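PDB 5OET: glutathione synthetase-like effector 30 (Gpa-GSS30-apo) from Globodera pallida, which acts as a plant-parasitic nematode's effector, derived from a housekeeping glutathione synthetase (an ATP-dependent ligase), and has probably taken on a new role. Local coordinates for residues L114-S119 against A161-R166; Q353-T356 against M360-K363. One frame throughout, in Å; residues are numbered along the deposited sequence.

Contact 1: residues L114-S119 against A161-R166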
loop_
_atom_site.group_PDB
_atom_site.type_symbol
_atom_site.label_atom_id
_atom_site.label_comp_id
_atom_site.label_asym_id
_atom_site.label_seq_id
_atom_site.Cartn_x
_atom_site.Cartn_y
_atom_site.Cartn_z
ATOM N N LEU A 114 18.535 11.414 28.463
ATOM C CA LEU A 114 18.499 12.776 29.034
ATOM C C LEU A 114 17.069 13.292 29.258
ATOM O O LEU A 114 16.765 13.831 30.299
ATOM C CB LEU A 114 19.254 13.743 28.131
ATOM C CG LEU A 114 19.103 15.234 28.412
ATOM C CD1 LEU A 114 19.605 15.563 29.801
ATOM C CD2 LEU A 114 19.846 16.059 27.381
ATOM N N TYR A 115 16.206 13.162 28.258
ATOM C CA TYR A 115 14.843 13.650 28.368
ATOM C C TYR A 115 13.992 12.767 29.282
ATOM O O TYR A 115 13.093 13.268 29.956
ATOM C CB TYR A 115 14.203 13.780 26.982
ATOM C CG TYR A 115 14.696 14.984 26.248
ATOM C CD1 TYR A 115 14.146 16.225 26.478
ATOM C CD2 TYR A 115 15.735 14.883 25.344
ATOM C CE1 TYR A 115 14.616 17.343 25.817
ATOM C CE2 TYR A 115 16.222 15.991 24.673
ATOM C CZ TYR A 115 15.659 17.217 24.911
ATOM O OH TYR A 115 16.158 18.292 24.232
ATOM N N PHE A 116 14.277 11.467 29.320
ATOM C CA PHE A 116 13.606 10.573 30.251
ATOM C C PHE A 116 13.879 10.964 31.694
ATOM O O PHE A 116 12.965 11.085 32.472
ATOM C CB PHE A 116 14.025 9.122 30.011
ATOM C CG PHE A 116 13.436 8.162 30.999
ATOM C CD1 PHE A 116 12.066 8.055 31.118
ATOM C CD2 PHE A 116 14.244 7.393 31.829
ATOM C CE1 PHE A 116 11.502 7.193 32.046
ATOM C CE2 PHE A 116 13.694 6.516 32.737
ATOM C CZ PHE A 116 12.319 6.419 32.852
ATOM N N ARG A 117 15.144 11.174 32.024
ATOM C CA ARG A 117 15.584 11.526 33.383
ATOM C C ARG A 117 15.175 12.926 33.816
ATOM O O ARG A 117 14.847 13.148 34.977
ATOM C CB ARG A 117 17.092 11.372 33.494
ATOM C CG ARG A 117 17.535 9.926 33.427
ATOM C CD ARG A 117 19.054 9.788 33.351
ATOM N NE ARG A 117 19.450 8.422 33.023
ATOM C CZ ARG A 117 20.708 7.984 32.913
ATOM N NH1 ARG A 117 21.742 8.801 33.104
ATOM N NH2 ARG A 117 20.935 6.705 32.603
ATOM N N ALA A 118 15.200 13.868 32.887
ATOM C CA ALA A 118 14.605 15.185 33.117
ATOM C C ALA A 118 13.103 15.108 33.387
ATOM O O ALA A 118 12.585 15.865 34.189
ATOM C CB ALA A 118 14.855 16.081 31.931
ATOM N N SER A 119 12.418 14.200 32.699
ATOM C CA SER A 119 10.981 13.968 32.893
ATOM C C SER A 119 10.619 13.293 34.218
ATOM O O SER A 119 9.509 13.466 34.712
ATOM C CB SER A 119 10.418 13.170 31.717
ATOM O OG SER A 119 10.626 13.884 30.510
ATOM N N ALA A 161 6.313 4.184 31.916
ATOM C CA ALA A 161 6.048 5.028 30.762
ATOM C C ALA A 161 6.701 4.397 29.561
ATOM O O ALA A 161 7.734 3.756 29.676
ATOM C CB ALA A 161 6.609 6.434 30.989
ATOM N N MET A 162 6.062 4.580 28.419
ATOM C CA MET A 162 6.612 4.254 27.108
ATOM C C MET A 162 6.975 5.578 26.484
ATOM O O MET A 162 6.164 6.486 26.464
ATOM C CB MET A 162 5.566 3.566 26.258
ATOM C CG MET A 162 5.957 3.386 24.812
ATOM S SD MET A 162 4.771 2.288 24.043
ATOM C CE MET A 162 5.067 2.708 22.329
ATOM N N PHE A 163 8.192 5.692 25.972
ATOM C CA PHE A 163 8.722 6.989 25.583
ATOM C C PHE A 163 9.421 6.860 24.242
ATOM O O PHE A 163 10.476 6.241 24.158
ATOM C CB PHE A 163 9.644 7.478 26.696
ATOM C CG PHE A 163 10.471 8.663 26.331
ATOM C CD1 PHE A 163 9.926 9.735 25.628
ATOM C CD2 PHE A 163 11.811 8.718 26.714
ATOM C CE1 PHE A 163 10.710 10.830 25.293
ATOM C CE2 PHE A 163 12.601 9.805 26.391
ATOM C CZ PHE A 163 12.057 10.862 25.680
ATOM N N CYS A 164 8.788 7.398 23.201
ATOM C CA CYS A 164 9.300 7.357 21.833
ATOM C C CYS A 164 9.625 8.797 21.424
ATOM O O CYS A 164 8.850 9.718 21.686
ATOM C CB CYS A 164 8.280 6.732 20.854
ATOM S SG CYS A 164 8.051 4.909 20.900
ATOM N N GLN A 165 10.782 8.969 20.778
ATOM C CA GLN A 165 11.303 10.283 20.420
ATOM C C GLN A 165 11.738 10.283 18.976
ATOM O O GLN A 165 12.162 9.258 18.468
ATOM C CB GLN A 165 12.485 10.617 21.315
ATOM C CG GLN A 165 12.793 12.093 21.529
ATOM C CD GLN A 165 14.046 12.287 22.369
ATOM O OE1 GLN A 165 15.124 11.860 21.980
ATOM N NE2 GLN A 165 13.907 12.919 23.533
ATOM N N ARG A 166 11.576 11.431 18.318
ATOM C CA ARG A 166 12.220 11.717 17.038
ATOM C C ARG A 166 13.053 12.973 17.227
ATOM O O ARG A 166 12.507 14.026 17.498
ATOM C CB ARG A 166 11.193 11.898 15.908
ATOM C CG ARG A 166 11.771 11.577 14.515
ATOM C CD ARG A 166 10.819 11.904 13.369
ATOM N NE ARG A 166 10.562 13.347 13.282
ATOM C CZ ARG A 166 9.372 13.947 13.147
ATOM N NH1 ARG A 166 8.226 13.253 13.046
ATOM N NH2 ARG A 166 9.330 15.274 13.116
#
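Phe163 sets the far end of its ring against two consecutive residues of the helix, a worked example of one aromatic side chain serving two neighbours in a helix packed on a sheet. Its CZ lies 3.8 Å from Tyr115 CB, while its CE2 is 3.9 Å from Phe116 CB and approaches the Phe116 backbone N. CB points at the helix, and with CG anti to the strand nitrogen (chi1 169°) the ring's outer carbons rest against Tyr115 and Phe116. The two helix residues then part company. With its CG anti to the carbonyl carbon (chi1 -76°), Tyr115 sends its ring toward the later part of the strand, whereas Phe116 offers mainly its CB to Phe163. Gln165 reaches up two residues along from Phe163, extended beyond CG, and crosses the tyrosine at about a right angle; its NE2 comes within 3.2 Å of Tyr115 CD2, with amide and ring planes 85° apart. That amide nitrogen is buried but satisfied, being hydrogen-bonded to His347 NE2, which probably helps hold the amide beside the ring. One turn on, Ser119 OG donates to Tyr115 O at 2.6 Å, and the same oxygen accepts Ser119 N from the opposite face of its carbonyl plane. Residues 114-119, the end of helix 98-119, run closer to antiparallel than parallel to residues 161-166 of strand 160-173, which lies between strands 179-188 and 469-484 of the large mixed sheet; Cys164 ties it to the latter through the disulfide with Cys480, and Phe343 of helix 342-345 meets the ring of Phe163.

Contact 2: residues Q353-T356 against M360-K363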
loop_
_atom_site.group_PDB
_atom_site.type_symbol
_atom_site.label_atom_id
_atom_site.label_comp_id
_atom_site.label_asym_id
_atom_site.label_seq_id
_atom_site.Cartn_x
_atom_site.Cartn_y
_atom_site.Cartn_z
ATOM N N GLN A 353 16.443 24.715 24.807
ATOM C CA GLN A 353 17.334 25.858 24.964
ATOM C C GLN A 353 18.011 25.840 26.330
ATOM O O GLN A 353 19.192 26.154 26.425
ATOM C CB GLN A 353 16.564 27.169 24.732
ATOM C CG GLN A 353 17.382 28.450 24.844
ATOM C CD GLN A 353 17.128 29.219 26.126
ATOM O OE1 GLN A 353 15.984 29.427 26.519
ATOM N NE2 GLN A 353 18.197 29.650 26.782
ATOM N N VAL A 354 17.281 25.463 27.379
ATOM C CA VAL A 354 17.876 25.324 28.721
ATOM C C VAL A 354 18.968 24.249 28.768
ATOM O O VAL A 354 19.937 24.422 29.476
ATOM C CB VAL A 354 16.805 25.111 29.831
ATOM C CG1 VAL A 354 17.438 24.716 31.171
ATOM C CG2 VAL A 354 15.965 26.374 30.021
ATOM N N PHE A 355 18.840 23.172 28.002
ATOM C CA PHE A 355 19.891 22.135 27.971
ATOM C C PHE A 355 21.211 22.574 27.325
ATOM O O PHE A 355 22.210 21.889 27.485
ATOM C CB PHE A 355 19.394 20.844 27.288
ATOM C CG PHE A 355 18.496 20.001 28.161
ATOM C CD1 PHE A 355 18.880 19.643 29.438
ATOM C CD2 PHE A 355 17.277 19.565 27.702
ATOM C CE1 PHE A 355 18.062 18.875 30.228
ATOM C CE2 PHE A 355 16.452 18.785 28.497
ATOM C CZ PHE A 355 16.842 18.440 29.758
ATOM N N THR A 356 21.206 23.691 26.592
ATOM C CA THR A 356 22.422 24.255 25.991
ATOM C C THR A 356 23.266 25.092 26.942
ATOM O O THR A 356 24.391 25.425 26.613
ATOM C CB THR A 356 22.111 25.092 24.724
ATOM O OG1 THR A 356 21.438 26.318 25.065
ATOM C CG2 THR A 356 21.284 24.273 23.738
ATOM N N MET A 360 23.833 21.693 32.516
ATOM C CA MET A 360 22.455 21.212 32.512
ATOM C C MET A 360 22.279 19.811 31.929
ATOM O O MET A 360 21.364 19.101 32.328
ATOM C CB MET A 360 21.549 22.204 31.795
ATOM C CG MET A 360 21.432 23.546 32.505
ATOM S SD MET A 360 20.377 23.507 33.963
ATOM C CE MET A 360 20.795 25.110 34.665
ATOM N N VAL A 361 23.134 19.414 30.996
ATOM C CA VAL A 361 23.170 18.026 30.493
ATOM C C VAL A 361 23.932 17.140 31.473
ATOM O O VAL A 361 23.469 16.066 31.835
ATOM C CB VAL A 361 23.834 17.917 29.096
ATOM C CG1 VAL A 361 24.001 16.466 28.676
ATOM C CG2 VAL A 361 23.030 18.663 28.046
ATOM N N GLU A 362 25.094 17.622 31.912
ATOM C CA GLU A 362 26.006 16.859 32.785
ATOM C C GLU A 362 25.291 16.339 34.040
ATOM O O GLU A 362 25.596 15.254 34.526
ATOM C CB GLU A 362 27.230 17.719 33.160
ATOM C CG GLU A 362 28.288 17.865 32.056
ATOM C CD GLU A 362 27.913 18.806 30.906
ATOM O OE1 GLU A 362 28.665 18.859 29.892
ATOM O OE2 GLU A 362 26.868 19.497 30.999
ATOM N N LYS A 363 24.322 17.123 34.518
ATOM C CA LYS A 363 23.484 16.822 35.686
ATOM C C LYS A 363 22.823 15.435 35.647
ATOM O O LYS A 363 22.663 14.811 36.681
ATOM C CB LYS A 363 22.406 17.920 35.806
ATOM C CG LYS A 363 21.474 17.849 37.007
ATOM C CD LYS A 363 20.284 18.786 36.821
ATOM C CE LYS A 363 19.522 19.075 38.111
ATOM N NZ LYS A 363 18.730 17.906 38.585
#
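Phe355 and Met360 meet with the phenyl ring presenting its edge to a backbone oxygen: Met360 O lies in the ring plane, 3.8 Å from Phe355 CD1. The methionine side chain sets off in the other direction, toward the preceding residue, where its CG is 3.5 Å from Val354 O. The chain bends at chi2 (-76°), SD passing 4.2 Å from Val354 CG1 before the end of the side chain leads away. Val361 approaches Phe355 with one branch, CG2, which is 3.4 Å from Phe355 O and also near Phe355 CB. Aliphatic groups therefore lie against two successive carbonyls in the loop connection that follows helix 349-354, and the chain heads on toward helix 373-380, within what is probably the ATP-grasp architecture of eukaryotic glutathione synthetases. Gln353 O takes two donors from Thr356: the backbone N, and the hydroxyl OG1 at 2.6 Å, which arrives in the carbonyl plane on a lone pair. Phe355 O, beside the Val361 methyl, has a polar partner in Gln381 NE2. Farther out, Val361 rests on Ala374 and Arg378 of helix 373-380, while Met360 touches Phe124 of helix 122-127.

In the fold
The two contacts bury nearly equal areas in different settings. Contact 1 joins a long helix to the large sheet about 12 Å from the chain's centre, and all its touching residues are buried; contact 2, about 21 Å out, joins the two ends of a short loop and is still mostly buried, with only Met360 of its touching residues partly exposed. Aromatic rings and a buried amide dominate the first, whereas in the second aliphatic groups lie against main-chain oxygens. Their centres are 15 Å apart, yet they meet on helix 98-119: Phe355 packs edge-to-face with Tyr115 (CE2 to Tyr115 CE1, 3.6 Å) and also touches Leu114 and Ala118. The helix thus has the sheet along one flank and the loop along another.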